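Local coordinates for protein LysR family transcriptional regulator (PDB 5B7H) that probably acts as a DNA-binding transcription factor of the OxyR type in the LysR family, the chain here being its regulatory domain, at residues L31-Q36 against I170-L175; L66-L71 against K206-L211; F164-A169 against A190-G195. The protein carries 1 engineered substitution. All coordinates share one frame; numbering follows the deposited sequence.

Interaction 1. Residues L31-Q36 against I170-L175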
loop_
_atom_site.group_PDB
_atom_site.type_symbol
_atom_site.label_atom_id
_atom_site.label_comp_id
_atom_site.label_asym_id
_atom_site.label_seq_id
_atom_site.Cartn_x
_atom_site.Cartn_y
_atom_site.Cartn_z
ATOM N N LEU A 31 -8.613 6.588 -4.937
ATOM C CA LEU A 31 -7.964 7.592 -5.783
ATOM C C LEU A 31 -7.770 7.132 -7.212
ATOM O O LEU A 31 -7.731 7.981 -8.109
ATOM C CB LEU A 31 -6.624 8.034 -5.178
ATOM C CG LEU A 31 -6.764 8.735 -3.822
ATOM C CD1 LEU A 31 -5.328 9.138 -3.371
ATOM C CD2 LEU A 31 -7.671 9.971 -3.883
ATOM N N CYS A 32 -7.698 5.825 -7.450
ATOM C CA CYS A 32 -7.624 5.343 -8.821
ATOM C C CYS A 32 -8.868 5.794 -9.571
ATOM O O CYS A 32 -8.788 6.318 -10.696
ATOM C CB CYS A 32 -7.578 3.806 -8.824
ATOM S SG CYS A 32 -6.070 3.070 -8.140
ATOM N N ASP A 33 -10.037 5.614 -8.927
ATOM C CA ASP A 33 -11.310 5.970 -9.562
ATOM C C ASP A 33 -11.418 7.483 -9.718
ATOM O O ASP A 33 -11.889 7.982 -10.755
ATOM C CB ASP A 33 -12.489 5.495 -8.686
ATOM C CG ASP A 33 -12.527 3.980 -8.460
ATOM O OD1 ASP A 33 -12.920 3.596 -7.318
ATOM O OD2 ASP A 33 -12.205 3.209 -9.399
ATOM N N LEU A 34 -10.967 8.220 -8.694
ATOM C CA LEU A 34 -11.004 9.677 -8.750
ATOM C C LEU A 34 -10.190 10.200 -9.926
ATOM O O LEU A 34 -10.652 11.070 -10.669
ATOM C CB LEU A 34 -10.559 10.263 -7.394
ATOM C CG LEU A 34 -10.551 11.797 -7.380
ATOM C CD1 LEU A 34 -11.919 12.412 -7.634
ATOM C CD2 LEU A 34 -9.966 12.286 -5.984
ATOM N N VAL A 35 -8.967 9.692 -10.105
ATOM C CA VAL A 35 -8.132 10.182 -11.200
ATOM C C VAL A 35 -8.784 9.893 -12.556
ATOM O O VAL A 35 -8.779 10.751 -13.443
ATOM C CB VAL A 35 -6.714 9.587 -11.088
ATOM C CG1 VAL A 35 -5.924 9.709 -12.430
ATOM C CG2 VAL A 35 -5.955 10.216 -9.912
ATOM N N GLN A 36 -9.349 8.689 -12.758
ATOM C CA GLN A 36 -9.993 8.471 -14.045
ATOM C C GLN A 36 -11.170 9.416 -14.270
ATOM O O GLN A 36 -11.404 9.861 -15.396
ATOM C CB GLN A 36 -10.476 7.046 -14.133
ATOM C CG GLN A 36 -9.345 6.033 -14.123
ATOM C CD GLN A 36 -8.314 6.314 -15.217
ATOM O OE1 GLN A 36 -8.634 6.319 -16.404
ATOM N NE2 GLN A 36 -7.050 6.519 -14.816
ATOM N N ILE A 170 -12.105 -4.385 -1.139
ATOM C CA ILE A 170 -12.637 -5.560 -1.819
ATOM C C ILE A 170 -12.980 -5.227 -3.258
ATOM O O ILE A 170 -12.651 -5.993 -4.191
ATOM C CB ILE A 170 -13.872 -6.081 -1.071
ATOM C CG1 ILE A 170 -13.475 -6.470 0.349
ATOM C CG2 ILE A 170 -14.420 -7.277 -1.808
ATOM C CD1 ILE A 170 -14.690 -6.851 1.201
ATOM N N ASP A 171 -13.631 -4.071 -3.460
ATOM C CA ASP A 171 -14.067 -3.701 -4.813
ATOM C C ASP A 171 -12.894 -3.431 -5.755
ATOM O O ASP A 171 -13.072 -3.508 -6.980
ATOM C CB ASP A 171 -14.917 -2.447 -4.712
ATOM C CG ASP A 171 -16.277 -2.713 -4.046
ATOM O OD1 ASP A 171 -16.990 -1.733 -3.708
ATOM O OD2 ASP A 171 -16.659 -3.892 -3.846
ATOM N N HIS A 172 -11.704 -3.203 -5.209
ATOM C CA HIS A 172 -10.469 -2.939 -5.941
ATOM C C HIS A 172 -9.527 -4.127 -5.982
ATOM O O HIS A 172 -8.343 -3.978 -6.338
ATOM C CB HIS A 172 -9.813 -1.669 -5.388
ATOM C CG HIS A 172 -10.383 -0.428 -5.995
ATOM N ND1 HIS A 172 -9.918 0.090 -7.188
ATOM C CD2 HIS A 172 -11.421 0.359 -5.616
ATOM C CE1 HIS A 172 -10.650 1.145 -7.518
ATOM N NE2 HIS A 172 -11.557 1.339 -6.578
ATOM N N GLY A 173 -10.027 -5.298 -5.651
ATOM C CA GLY A 173 -9.296 -6.531 -5.876
ATOM C C GLY A 173 -8.296 -6.945 -4.809
ATOM O O GLY A 173 -7.445 -7.795 -5.090
ATOM N N LEU A 174 -8.334 -6.343 -3.617
ATOM C CA LEU A 174 -7.309 -6.641 -2.617
ATOM C C LEU A 174 -7.289 -8.137 -2.302
ATOM O O LEU A 174 -6.204 -8.689 -1.975
ATOM C CB LEU A 174 -7.587 -5.822 -1.341
ATOM C CG LEU A 174 -6.505 -5.993 -0.250
ATOM C CD1 LEU A 174 -5.183 -5.368 -0.692
ATOM C CD2 LEU A 174 -7.039 -5.318 1.015
ATOM N N LEU A 175 -8.461 -8.801 -2.373
ATOM C CA LEU A 175 -8.499 -10.209 -1.989
ATOM C C LEU A 175 -8.194 -11.156 -3.139
ATOM O O LEU A 175 -8.115 -12.374 -2.911
ATOM C CB LEU A 175 -9.864 -10.581 -1.402
ATOM C CG LEU A 175 -10.425 -9.554 -0.412
ATOM C CD1 LEU A 175 -11.734 -10.090 0.130
ATOM C CD2 LEU A 175 -9.491 -9.230 0.714
#
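His172 and Asp33 meet in a His-carboxylate hydrogen bond within a LysR regulatory domain, whose fold is that of the periplasmic binding proteins. Asp33 stands on helix 27-41 and His172 in the turn that follows the short helix 167-171, probably in different lobes of that fold. Followed outward, the His172 side chain shows how one ring can carry almost a whole contact. Its CB points toward the facing helix, and the ring is turned nearly crosswise to the CA-CB-CG plane (chi2 -86°). CD2 only skirts the carboxylate, 4.0 Å from Asp33 OD1. CE1 lies beside both Asp33 oxygens, with OD2 at 3.2 Å, and also has Cys32 CB at 4.3 Å, an oblique neighbour. NE2 at the tip donates its hydrogen to Asp33 OD1 over 2.7 Å; the N-H...O angle of 149° leaves the bond moderately bent. Asp33 CG, set beside its own backbone N and anti to the carbonyl carbon, sends the carboxylate to meet the ring from the opposite direction. A negative charge so near would probably favour protonation of the imidazole. Just beyond the histidine, Gly173, at positive phi, is the C' residue of a Schellman motif, its N bonded to Ile170 O at 3.1 Å and Leu174 N to Ala169 O; this turn closes the helix. Gln154 of the second subunit packs against Cys32, so the dimer partner approaches this region too. The acceptor OD1 lies in the plane of the imidazole, but NE2 reaches that oxygen on its syn side, 34° out of the carboxylate plane.

Interaction 2. Residues L66-L71 against K206-L211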
loop_
_atom_site.group_PDB
_atom_site.type_symbol
_atom_site.label_atom_id
_atom_site.label_comp_id
_atom_site.label_asym_id
_atom_site.label_seq_id
_atom_site.Cartn_x
_atom_site.Cartn_y
_atom_site.Cartn_z
ATOM N N LEU A 66 -0.646 20.917 2.204
ATOM C CA LEU A 66 -1.650 20.276 1.377
ATOM C C LEU A 66 -2.847 21.211 1.339
ATOM O O LEU A 66 -3.027 22.030 2.238
ATOM C CB LEU A 66 -2.086 18.930 1.976
ATOM C CG LEU A 66 -0.926 17.933 2.109
ATOM C CD1 LEU A 66 -1.371 16.676 2.922
ATOM C CD2 LEU A 66 -0.478 17.497 0.708
ATOM N N ASP A 67 -3.660 21.094 0.280
ATOM C CA ASP A 67 -4.892 21.878 0.131
ATOM C C ASP A 67 -6.107 21.184 0.725
ATOM O O ASP A 67 -6.988 21.851 1.232
ATOM C CB ASP A 67 -5.218 22.097 -1.359
ATOM C CG ASP A 67 -4.210 22.968 -2.051
ATOM O OD1 ASP A 67 -4.075 24.135 -1.611
ATOM O OD2 ASP A 67 -3.540 22.531 -3.018
ATOM N N VAL A 68 -6.211 19.864 0.624
ATOM C CA VAL A 68 -7.417 19.164 1.029
ATOM C C VAL A 68 -7.034 17.725 1.315
ATOM O O VAL A 68 -6.061 17.198 0.752
ATOM C CB VAL A 68 -8.502 19.270 -0.079
ATOM C CG1 VAL A 68 -8.012 18.603 -1.401
ATOM C CG2 VAL A 68 -9.856 18.725 0.330
ATOM N N LEU A 69 -7.783 17.088 2.196
ATOM C CA LEU A 69 -7.572 15.698 2.579
ATOM C C LEU A 69 -8.828 14.911 2.292
ATOM O O LEU A 69 -9.942 15.435 2.390
ATOM C CB LEU A 69 -7.296 15.546 4.094
ATOM C CG LEU A 69 -6.250 16.523 4.687
ATOM C CD1 LEU A 69 -6.166 16.314 6.222
ATOM C CD2 LEU A 69 -4.895 16.304 3.977
ATOM N N ILE A 70 -8.645 13.632 1.988
ATOM C CA ILE A 70 -9.710 12.638 2.017
ATOM C C ILE A 70 -9.379 11.728 3.185
ATOM O O ILE A 70 -8.331 11.037 3.179
ATOM C CB ILE A 70 -9.860 11.888 0.682
ATOM C CG1 ILE A 70 -10.243 12.862 -0.446
ATOM C CG2 ILE A 70 -10.876 10.766 0.876
ATOM C CD1 ILE A 70 -10.318 12.190 -1.910
ATOM N N LEU A 71 -10.247 11.753 4.190
ATOM C CA LEU A 71 -10.045 11.022 5.432
ATOM C C LEU A 71 -11.223 10.101 5.674
ATOM O O LEU A 71 -12.309 10.271 5.121
ATOM C CB LEU A 71 -9.970 12.003 6.635
ATOM C CG LEU A 71 -8.827 13.037 6.685
ATOM C CD1 LEU A 71 -8.824 13.784 7.990
ATOM C CD2 LEU A 71 -7.494 12.325 6.509
ATOM N N LYS A 206 -14.819 26.559 -3.495
ATOM C CA LYS A 206 -15.599 26.159 -4.666
ATOM C C LYS A 206 -15.014 24.904 -5.317
ATOM O O LYS A 206 -15.763 24.002 -5.735
ATOM C CB LYS A 206 -15.678 27.344 -5.646
ATOM C CG LYS A 206 -16.430 27.080 -6.931
ATOM C CD LYS A 206 -17.081 28.364 -7.487
ATOM C CE LYS A 206 -16.941 28.453 -9.028
ATOM N NZ LYS A 206 -17.282 27.198 -9.780
ATOM N N THR A 207 -13.679 24.842 -5.436
ATOM C CA THR A 207 -13.021 23.644 -5.938
ATOM C C THR A 207 -13.305 22.445 -5.034
ATOM O O THR A 207 -13.605 21.356 -5.519
ATOM C CB THR A 207 -11.508 23.889 -6.017
ATOM O OG1 THR A 207 -11.284 25.072 -6.790
ATOM C CG2 THR A 207 -10.800 22.748 -6.650
ATOM N N PHE A 208 -13.210 22.634 -3.709
ATOM C CA PHE A 208 -13.372 21.504 -2.792
ATOM C C PHE A 208 -14.781 20.959 -2.841
ATOM O O PHE A 208 -14.963 19.733 -2.798
ATOM C CB PHE A 208 -13.015 21.897 -1.362
ATOM C CG PHE A 208 -11.594 22.399 -1.200
ATOM C CD1 PHE A 208 -10.544 21.927 -2.007
ATOM C CD2 PHE A 208 -11.323 23.404 -0.271
ATOM C CE1 PHE A 208 -9.246 22.464 -1.843
ATOM C CE2 PHE A 208 -10.035 23.919 -0.095
ATOM C CZ PHE A 208 -8.993 23.446 -0.897
ATOM N N ASN A 209 -15.776 21.841 -2.973
ATOM C CA ASN A 209 -17.150 21.355 -3.031
ATOM C C ASN A 209 -17.412 20.608 -4.342
ATOM O O ASN A 209 -18.100 19.582 -4.331
ATOM C CB ASN A 209 -18.140 22.497 -2.765
ATOM C CG ASN A 209 -18.240 22.859 -1.264
ATOM O OD1 ASN A 209 -18.346 21.994 -0.393
ATOM N ND2 ASN A 209 -18.210 24.154 -0.977
ATOM N N GLN A 210 -16.851 21.066 -5.475
ATOM C CA GLN A 210 -16.980 20.275 -6.720
ATOM C C GLN A 210 -16.290 18.925 -6.600
ATOM O O GLN A 210 -16.796 17.912 -7.087
ATOM C CB GLN A 210 -16.384 20.988 -7.934
ATOM C CG GLN A 210 -17.186 22.207 -8.386
ATOM C CD GLN A 210 -16.480 23.019 -9.448
ATOM O OE1 GLN A 210 -15.741 23.968 -9.137
ATOM N NE2 GLN A 210 -16.699 22.657 -10.715
ATOM N N LEU A 211 -15.109 18.897 -5.977
ATOM C CA LEU A 211 -14.425 17.650 -5.769
ATOM C C LEU A 211 -15.253 16.734 -4.882
ATOM O O LEU A 211 -15.287 15.531 -5.111
ATOM C CB LEU A 211 -13.063 17.949 -5.122
ATOM C CG LEU A 211 -12.139 16.760 -5.102
ATOM C CD1 LEU A 211 -11.872 16.276 -6.530
ATOM C CD2 LEU A 211 -10.814 17.191 -4.393
#
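With CG anti to its carbonyl carbon (chi1 -59°), Phe208 swings its ring from helix 205-217 onto the start of strand 68-73. There Val68 holds CG2 anti to its own backbone N and CG1 between that N and the carbonyl carbon (chi1 62°), and both branches serve the helix. CG2 sits over one face of the phenyl ring, 4.0 Å from Phe208 CD1. The branch point comes closer still, Val68 CB lying 3.7 Å from Phe208 CE1. The other methyl, CG1, turns along the helix to Leu211 CD2 at 4.3 Å, so that one valine touches residues on successive turns. Valine and phenylalanine run antiparallel and side by side instead of meeting end on. This is helix-on-sheet packing in the α/β fold of the LysR regulatory domain: the C-terminal helix lies against the parallel neighbours 16-22 and 68-73, and Leu18 and Leu20 extend the apolar surface around Phe208 and Leu211. Trp198 adds a second ring, its plane at about 45° to that of Phe208. At the far end of the phenyl ring the surroundings turn polar. CZ comes within 3.3 Å of the Asp67 carbonyl O, which approaches obliquely, and within 4.0 Å of Asp67 CB. The carboxylate of Asp67 has its main partner elsewhere, OD2 accepting a hydrogen bond from the backbone N of Lys19.

Interaction 3. Residues F164-A169 against A190-G195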
loop_
_atom_site.group_PDB
_atom_site.type_symbol
_atom_site.label_atom_id
_atom_site.label_comp_id
_atom_site.label_asym_id
_atom_site.label_seq_id
_atom_site.Cartn_x
_atom_site.Cartn_y
_atom_site.Cartn_z
ATOM N N PHE A 164 -11.172 -7.041 9.904
ATOM C CA PHE A 164 -12.132 -6.146 9.250
ATOM C C PHE A 164 -11.468 -5.466 8.073
ATOM O O PHE A 164 -10.352 -4.955 8.192
ATOM C CB PHE A 164 -12.629 -5.064 10.216
ATOM C CG PHE A 164 -13.138 -5.607 11.545
ATOM C CD1 PHE A 164 -12.336 -5.594 12.677
ATOM C CD2 PHE A 164 -14.427 -6.104 11.665
ATOM C CE1 PHE A 164 -12.824 -6.046 13.885
ATOM C CE2 PHE A 164 -14.918 -6.589 12.876
ATOM C CZ PHE A 164 -14.101 -6.572 13.984
ATOM N N ILE A 165 -12.191 -5.413 6.946
ATOM C CA ILE A 165 -11.710 -4.844 5.679
ATOM C C ILE A 165 -12.745 -3.875 5.115
ATOM O O ILE A 165 -13.936 -4.209 5.083
ATOM C CB ILE A 165 -11.464 -5.952 4.626
ATOM C CG1 ILE A 165 -10.396 -6.926 5.137
ATOM C CG2 ILE A 165 -10.943 -5.347 3.329
ATOM C CD1 ILE A 165 -9.088 -6.200 5.491
ATOM N N PRO A 166 -12.350 -2.713 4.611
ATOM C CA PRO A 166 -13.330 -1.827 3.981
ATOM C C PRO A 166 -13.726 -2.323 2.595
ATOM O O PRO A 166 -12.925 -2.896 1.839
ATOM C CB PRO A 166 -12.567 -0.491 3.892
ATOM C CG PRO A 166 -11.128 -0.866 3.790
ATOM C CD PRO A 166 -10.974 -2.177 4.585
ATOM N N GLN A 167 -14.991 -2.062 2.280
ATOM C CA GLN A 167 -15.569 -2.476 1.019
ATOM C C GLN A 167 -14.784 -1.953 -0.157
ATOM O O GLN A 167 -14.596 -2.681 -1.143
ATOM C CB GLN A 167 -17.029 -2.050 0.915
ATOM C CG GLN A 167 -17.721 -2.707 -0.303
ATOM C CD GLN A 167 -17.801 -4.221 -0.180
ATOM O OE1 GLN A 167 -18.158 -4.738 0.883
ATOM N NE2 GLN A 167 -17.501 -4.928 -1.263
ATOM N N MET A 168 -14.266 -0.709 -0.070
ATOM C CA MET A 168 -13.563 -0.221 -1.251
ATOM C C MET A 168 -12.324 -1.050 -1.575
ATOM O O MET A 168 -11.911 -1.128 -2.739
ATOM C CB MET A 168 -13.233 1.272 -1.141
ATOM C CG MET A 168 -12.315 1.593 0.034
ATOM S SD MET A 168 -11.723 3.333 0.002
ATOM C CE MET A 168 -13.278 4.211 0.268
ATOM N N ALA A 169 -11.700 -1.658 -0.563
ATOM C CA ALA A 169 -10.554 -2.529 -0.850
ATOM C C ALA A 169 -10.993 -3.788 -1.584
ATOM O O ALA A 169 -10.307 -4.236 -2.535
ATOM C CB ALA A 169 -9.816 -2.861 0.453
ATOM N N ALA A 190 -22.385 -2.072 9.414
ATOM C CA ALA A 190 -21.367 -1.194 9.950
ATOM C C ALA A 190 -20.526 -0.641 8.807
ATOM O O ALA A 190 -20.359 -1.283 7.767
ATOM C CB ALA A 190 -20.440 -1.968 10.823
ATOM N N TYR A 191 -19.992 0.554 9.020
ATOM C CA TYR A 191 -19.355 1.283 7.928
ATOM C C TYR A 191 -18.511 2.384 8.541
ATOM O O TYR A 191 -18.623 2.685 9.735
ATOM C CB TYR A 191 -20.439 1.864 7.002
ATOM C CG TYR A 191 -21.322 2.932 7.667
ATOM C CD1 TYR A 191 -22.540 2.576 8.233
ATOM C CD2 TYR A 191 -20.930 4.271 7.751
ATOM C CE1 TYR A 191 -23.334 3.533 8.859
ATOM C CE2 TYR A 191 -21.736 5.252 8.383
ATOM C CZ TYR A 191 -22.931 4.857 8.924
ATOM O OH TYR A 191 -23.728 5.808 9.538
ATOM N N ARG A 192 -17.713 3.042 7.684
ATOM C CA ARG A 192 -16.998 4.269 8.052
ATOM C C ARG A 192 -17.447 5.383 7.107
ATOM O O ARG A 192 -17.696 5.155 5.918
ATOM C CB ARG A 192 -15.444 4.132 8.038
ATOM C CG ARG A 192 -14.916 3.682 6.673
ATOM C CD ARG A 192 -13.408 3.568 6.733
ATOM N NE ARG A 192 -12.947 3.133 5.428
ATOM C CZ ARG A 192 -11.667 3.104 5.054
ATOM N NH1 ARG A 192 -10.703 3.490 5.884
ATOM N NH2 ARG A 192 -11.344 2.704 3.828
ATOM N N ASP A 193 -17.585 6.593 7.634
ATOM C CA ASP A 193 -17.797 7.768 6.794
ATOM C C ASP A 193 -16.491 8.158 6.108
ATOM O O ASP A 193 -15.397 8.011 6.660
ATOM C CB ASP A 193 -18.235 8.959 7.645
ATOM C CG ASP A 193 -19.691 8.945 8.013
ATOM O OD1 ASP A 193 -20.557 8.363 7.299
ATOM O OD2 ASP A 193 -20.016 9.578 9.065
ATOM N N ILE A 194 -16.603 8.643 4.880
ATOM C CA ILE A 194 -15.481 9.187 4.148
ATOM C C ILE A 194 -15.773 10.672 3.972
ATOM O O ILE A 194 -16.900 11.058 3.614
ATOM C CB ILE A 194 -15.397 8.508 2.763
ATOM C CG1 ILE A 194 -15.341 6.974 2.905
ATOM C CG2 ILE A 194 -14.177 9.086 1.961
ATOM C CD1 ILE A 194 -14.191 6.484 3.669
ATOM N N GLY A 195 -14.755 11.506 4.171
ATOM C CA GLY A 195 -15.009 12.919 3.994
ATOM C C GLY A 195 -13.816 13.673 3.459
ATOM O O GLY A 195 -12.701 13.170 3.436
#
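Arg192, crossing Pro166 at a slant, illustrates how a buried guanidinium can combine nonpolar packing with polar fixing. The van der Waals part is made chiefly by NH2, which has Pro166 CB at 3.4 Å and Pro166 CG at 3.6 Å. The proline ring comes obliquely to the guanidinium, and Met168, crossing the arginine at about a right angle, brings its SD to 3.9 Å from NH2. A purely apolar contact adjoins these: Met168 CE and Ile194 CD1 reach toward each other tip to tip, 4.2 Å apart. The methionine gets there by a bend at chi3 (66°), which carries its methyl past the sulfur toward the isoleucine.

Polar fixing comes from outside both segments. Arg192 NE makes a salt bridge with Asp88 OD2, NH1 bonds Thr25 OG1, and NH2 too is hydrogen-bonded beyond the two segments. Arg192 CG lies between the backbone N and the carbonyl carbon (chi1 57°), and the straight chain beyond it takes the guanidinium to Pro166. Asp88 also accepts the backbone N of Met168 through OD1, holding the first turn of helix 167-171 and the arginine with one carboxylate. In the fold, Pro166 is the N-cap residue where strand 163-166 passes into helix 167-171, strand 81-95 runs between strands 163-166 and 180-198, and Leu125 of helix 124-132 touches both Pro166 and Arg192.

How the interactions relate
Interactions 2 and 3 both reach one mixed sheet of the regulatory domain, while interaction 1 joins helix 27-41 to the turn that ends helix 167-171. Interactions 1 and 3 have centres about 13 Å apart and both use helix 167-171, Ile170 CG1 packing on Ile165 CG2. The centre of interaction 2 lies about 19 Å from each; it meets interaction 1 through Leu34 on Leu211 and Leu31 and Leu34 on Ile70, and interaction 3 across neighbouring strands 68-73 and 180-198, where Leu71 O probably accepts a hydrogen bond from Gly195 N. Along the chain, interaction 3 nests inside the loop of interaction 2, while interaction 1 alternates with both, bringing sequence-distant segments together in these parts of the domain.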